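Local coordinates for 70 kDa protein (Xanthomonas sp., PDB 4B2N) that oxidatively cleaves rubber (latex) as a processive dihaem c-type cytochrome dioxygenase, at residues A[310-316]-A[449-453]. Numbering follows the deposited sequence.
With HEC (heme c), chain C.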
loop_
_atom_site.group_PDB
_atom_site.type_symbol
_atom_site.label_atom_id
_atom_site.label_comp_id
_atom_site.label_asym_id
_atom_site.label_seq_id
_atom_site.Cartn_x
_atom_site.Cartn_y
_atom_site.Cartn_z
ATOM N N ASN A 310 -14.773 2.717 1.763
ATOM C CA ASN A 310 -14.430 3.972 1.145
ATOM C C ASN A 310 -13.475 3.735 0.014
ATOM O O ASN A 310 -12.698 2.817 0.064
ATOM C CB ASN A 310 -13.874 4.992 2.164
ATOM C CG ASN A 310 -12.424 5.333 1.904
ATOM O OD1 ASN A 310 -12.136 6.263 1.233
ATOM N ND2 ASN A 310 -11.506 4.554 2.487
ATOM N N VAL A 311 -13.586 4.529 -1.049
ATOM C CA VAL A 311 -12.607 4.421 -2.115
ATOM C C VAL A 311 -11.903 5.737 -2.360
ATOM O O VAL A 311 -11.021 5.803 -3.234
ATOM C CB VAL A 311 -13.242 3.937 -3.448
ATOM C CG1 VAL A 311 -13.912 2.595 -3.206
ATOM C CG2 VAL A 311 -14.222 5.007 -3.983
ATOM N N HIS A 312 -12.229 6.768 -1.562
ATOM C CA HIS A 312 -11.562 8.110 -1.732
ATOM C C HIS A 312 -10.130 8.002 -1.397
ATOM O O HIS A 312 -9.248 8.551 -2.097
ATOM C CB HIS A 312 -12.258 9.172 -0.878
ATOM C CG HIS A 312 -13.558 9.591 -1.446
ATOM N ND1 HIS A 312 -14.183 10.711 -1.079
ATOM C CD2 HIS A 312 -14.367 8.981 -2.422
ATOM C CE1 HIS A 312 -15.367 10.830 -1.762
ATOM N NE2 HIS A 312 -15.463 9.793 -2.609
ATOM N N SER A 313 -9.825 7.234 -0.344
ATOM C CA SER A 313 -8.398 6.947 -0.091
ATOM C C SER A 313 -7.724 6.258 -1.311
ATOM O O SER A 313 -6.564 6.599 -1.702
ATOM C CB SER A 313 -8.246 6.094 1.157
ATOM O OG SER A 313 -9.001 4.894 1.004
ATOM N N GLU A 314 -8.439 5.331 -1.963
ATOM C CA GLU A 314 -7.837 4.579 -3.075
ATOM C C GLU A 314 -7.616 5.539 -4.224
ATOM O O GLU A 314 -6.725 5.358 -5.076
ATOM C CB GLU A 314 -8.812 3.466 -3.520
ATOM C CG GLU A 314 -9.049 2.437 -2.411
ATOM C CD GLU A 314 -9.810 1.203 -2.871
ATOM O OE1 GLU A 314 -10.111 1.093 -4.107
ATOM O OE2 GLU A 314 -10.137 0.378 -1.960
ATOM N N MET A 315 -8.440 6.584 -4.228
ATOM C CA MET A 315 -8.355 7.619 -5.270
ATOM C C MET A 315 -7.241 8.636 -5.194
ATOM O O MET A 315 -6.991 9.331 -6.197
ATOM C CB MET A 315 -9.683 8.366 -5.369
ATOM C CG MET A 315 -10.818 7.594 -6.032
ATOM S SD MET A 315 -12.433 8.349 -5.647
ATOM C CE MET A 315 -12.366 9.716 -6.751
ATOM N N ALA A 316 -6.502 8.678 -4.074
ATOM C CA ALA A 316 -5.521 9.747 -3.840
ATOM C C ALA A 316 -4.629 10.049 -5.083
ATOM O O ALA A 316 -4.505 11.215 -5.515
ATOM C CB ALA A 316 -4.645 9.381 -2.658
ATOM N N TRP A 449 -14.549 16.445 1.096
ATOM C CA TRP A 449 -14.859 15.388 0.138
ATOM C C TRP A 449 -14.185 14.073 0.567
ATOM O O TRP A 449 -14.766 12.984 0.467
ATOM C CB TRP A 449 -14.371 15.910 -1.258
ATOM C CG TRP A 449 -14.506 14.859 -2.330
ATOM C CD1 TRP A 449 -15.594 14.618 -3.179
ATOM C CD2 TRP A 449 -13.506 13.850 -2.656
ATOM N NE1 TRP A 449 -15.337 13.542 -3.999
ATOM C CE2 TRP A 449 -14.070 13.036 -3.733
ATOM C CE3 TRP A 449 -12.224 13.511 -2.139
ATOM C CZ2 TRP A 449 -13.371 11.941 -4.275
ATOM C CZ3 TRP A 449 -11.532 12.453 -2.706
ATOM C CH2 TRP A 449 -12.108 11.653 -3.739
ATOM N N TRP A 450 -12.982 14.153 1.100
ATOM C CA TRP A 450 -12.274 12.953 1.511
ATOM C C TRP A 450 -13.079 12.137 2.487
ATOM O O TRP A 450 -13.089 10.890 2.397
ATOM C CB TRP A 450 -10.915 13.356 2.087
ATOM C CG TRP A 450 -10.108 14.008 1.016
ATOM C CD1 TRP A 450 -9.967 15.369 0.767
ATOM C CD2 TRP A 450 -9.353 13.321 -0.052
ATOM N NE1 TRP A 450 -9.216 15.552 -0.369
ATOM C CE2 TRP A 450 -8.823 14.353 -0.899
ATOM C CE3 TRP A 450 -9.056 11.984 -0.325
ATOM C CZ2 TRP A 450 -7.978 14.048 -1.988
ATOM C CZ3 TRP A 450 -8.242 11.675 -1.381
ATOM C CH2 TRP A 450 -7.732 12.691 -2.229
ATOM N N ALA A 451 -13.805 12.831 3.385
ATOM C CA ALA A 451 -14.594 12.108 4.395
ATOM C C ALA A 451 -16.015 11.875 3.863
ATOM O O ALA A 451 -16.861 11.532 4.644
ATOM C CB ALA A 451 -14.620 12.855 5.783
ATOM N N TYR A 452 -16.251 12.052 2.556
ATOM C CA TYR A 452 -17.616 11.930 1.987
ATOM C C TYR A 452 -18.622 12.839 2.721
ATOM O O TYR A 452 -19.692 12.359 3.231
ATOM C CB TYR A 452 -18.147 10.479 2.109
ATOM C CG TYR A 452 -17.504 9.430 1.269
ATOM C CD1 TYR A 452 -16.184 8.995 1.520
ATOM C CD2 TYR A 452 -18.218 8.836 0.230
ATOM C CE1 TYR A 452 -15.614 7.955 0.779
ATOM C CE2 TYR A 452 -17.666 7.766 -0.526
ATOM C CZ TYR A 452 -16.375 7.354 -0.241
ATOM O OH TYR A 452 -15.848 6.368 -1.009
ATOM N N ASN A 453 -18.233 14.081 2.920
ATOM C CA ASN A 453 -19.117 15.062 3.550
ATOM C C ASN A 453 -20.318 15.351 2.673
ATOM O O ASN A 453 -21.226 15.987 3.108
ATOM C CB ASN A 453 -18.381 16.340 4.073
ATOM C CG ASN A 453 -18.147 17.408 3.001
ATOM O OD1 ASN A 453 -18.027 17.092 1.799
ATOM N ND2 ASN A 453 -18.021 18.673 3.429
HETATM FE FE HEC C . -1.584 2.316 -2.791
HETATM C CHA HEC C . -2.386 1.675 0.544
HETATM C CHB HEC C . -4.844 1.424 -3.756
HETATM C CHC HEC C . -1.104 3.602 -6.036
HETATM C CHD HEC C . 1.683 2.597 -2.033
HETATM N NA HEC C . -3.209 1.747 -1.884
HETATM C C1A HEC C . -3.333 1.364 -0.515
HETATM C C2A HEC C . -4.581 0.676 -0.219
HETATM C C3A HEC C . -5.324 0.593 -1.432
HETATM C C4A HEC C . -4.449 1.229 -2.424
HETATM C CMA HEC C . -6.662 -0.086 -1.647
HETATM C CAA HEC C . -5.085 0.109 1.134
HETATM C CBA HEC C . -4.375 -1.234 1.321
HETATM C CGA HEC C . -4.625 -1.836 2.692
HETATM O O1A HEC C . -4.545 -1.139 3.762
HETATM O O2A HEC C . -4.822 -3.054 2.668
HETATM N NB HEC C . -2.762 2.559 -4.446
HETATM C C1B HEC C . -3.981 2.075 -4.708
HETATM C C2B HEC C . -4.512 2.360 -6.032
HETATM C C3B HEC C . -3.439 3.006 -6.684
HETATM C C4B HEC C . -2.392 3.023 -5.670
HETATM C CMB HEC C . -5.881 1.983 -6.436
HETATM C CAB HEC C . -3.369 3.612 -8.062
HETATM C CBB HEC C . -4.261 4.695 -8.283
HETATM N NC HEC C . -0.078 2.963 -3.906
HETATM C C1C HEC C . 0.051 3.490 -5.178
HETATM C C2C HEC C . 1.454 3.792 -5.558
HETATM C C3C HEC C . 2.241 3.510 -4.337
HETATM C C4C HEC C . 1.272 3.020 -3.360
HETATM C CMC HEC C . 1.862 4.362 -6.912
HETATM C CAC HEC C . 3.711 3.679 -4.104
HETATM C CBC HEC C . 4.323 4.825 -4.620
HETATM N ND HEC C . -0.560 2.179 -1.036
HETATM C C1D HEC C . 0.759 2.330 -0.932
HETATM C C2D HEC C . 1.254 2.161 0.396
HETATM C C3D HEC C . 0.063 1.906 1.143
HETATM C C4D HEC C . -1.014 1.961 0.161
HETATM C CMD HEC C . 2.634 2.216 0.946
HETATM C CAD HEC C . 0.018 1.780 2.625
HETATM C CBD HEC C . 0.065 3.310 3.011
HETATM C CGD HEC C . 0.152 3.447 4.513
HETATM O O1D HEC C . 1.244 3.731 5.067
HETATM O O2D HEC C . -0.910 3.162 5.162
#
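W449 begins the segment with a hydrogen bond and a ring stack, both to H312. W449 O accepts a hydrogen bond from H312 ND1 (2.8 Å), and the W449 six-membered ring stacks face-to-face on the imidazole, with centroids 3.5 Å apart and planes at 7°. M315 SD lies at the edge of this W449 ring, 5.0 Å from its centroid, a Met-aromatic contact; M315 CE packs on W449 CZ2 (3.5 Å). W450 turns its CA-to-CB bond away, yet its indole reaches back to the helix. W450 CZ3 lies 3.4 Å from H312 O, and W450 CH2 4.0 Å from A316 CA. Y452 then stacks on the opposite face of H312, centroids 3.7 Å apart. The imidazole is thus sandwiched between two aromatic rings. Y452 OH also accepts a nearly straight hydrogen bond from V311 N (2.9 Å), just before helix 312-319. There N310 forms an Asx motif, N310 OD1 3.0 Å from S313 N. H312 NE2 is hydrogen-bonded to E333 OE1 of helix 333-345. Helix 312-319 lies between heme c, approached by E314, and this loop joining helices 439-446 and 467-481; helix 253-261 packs against A316 and W450.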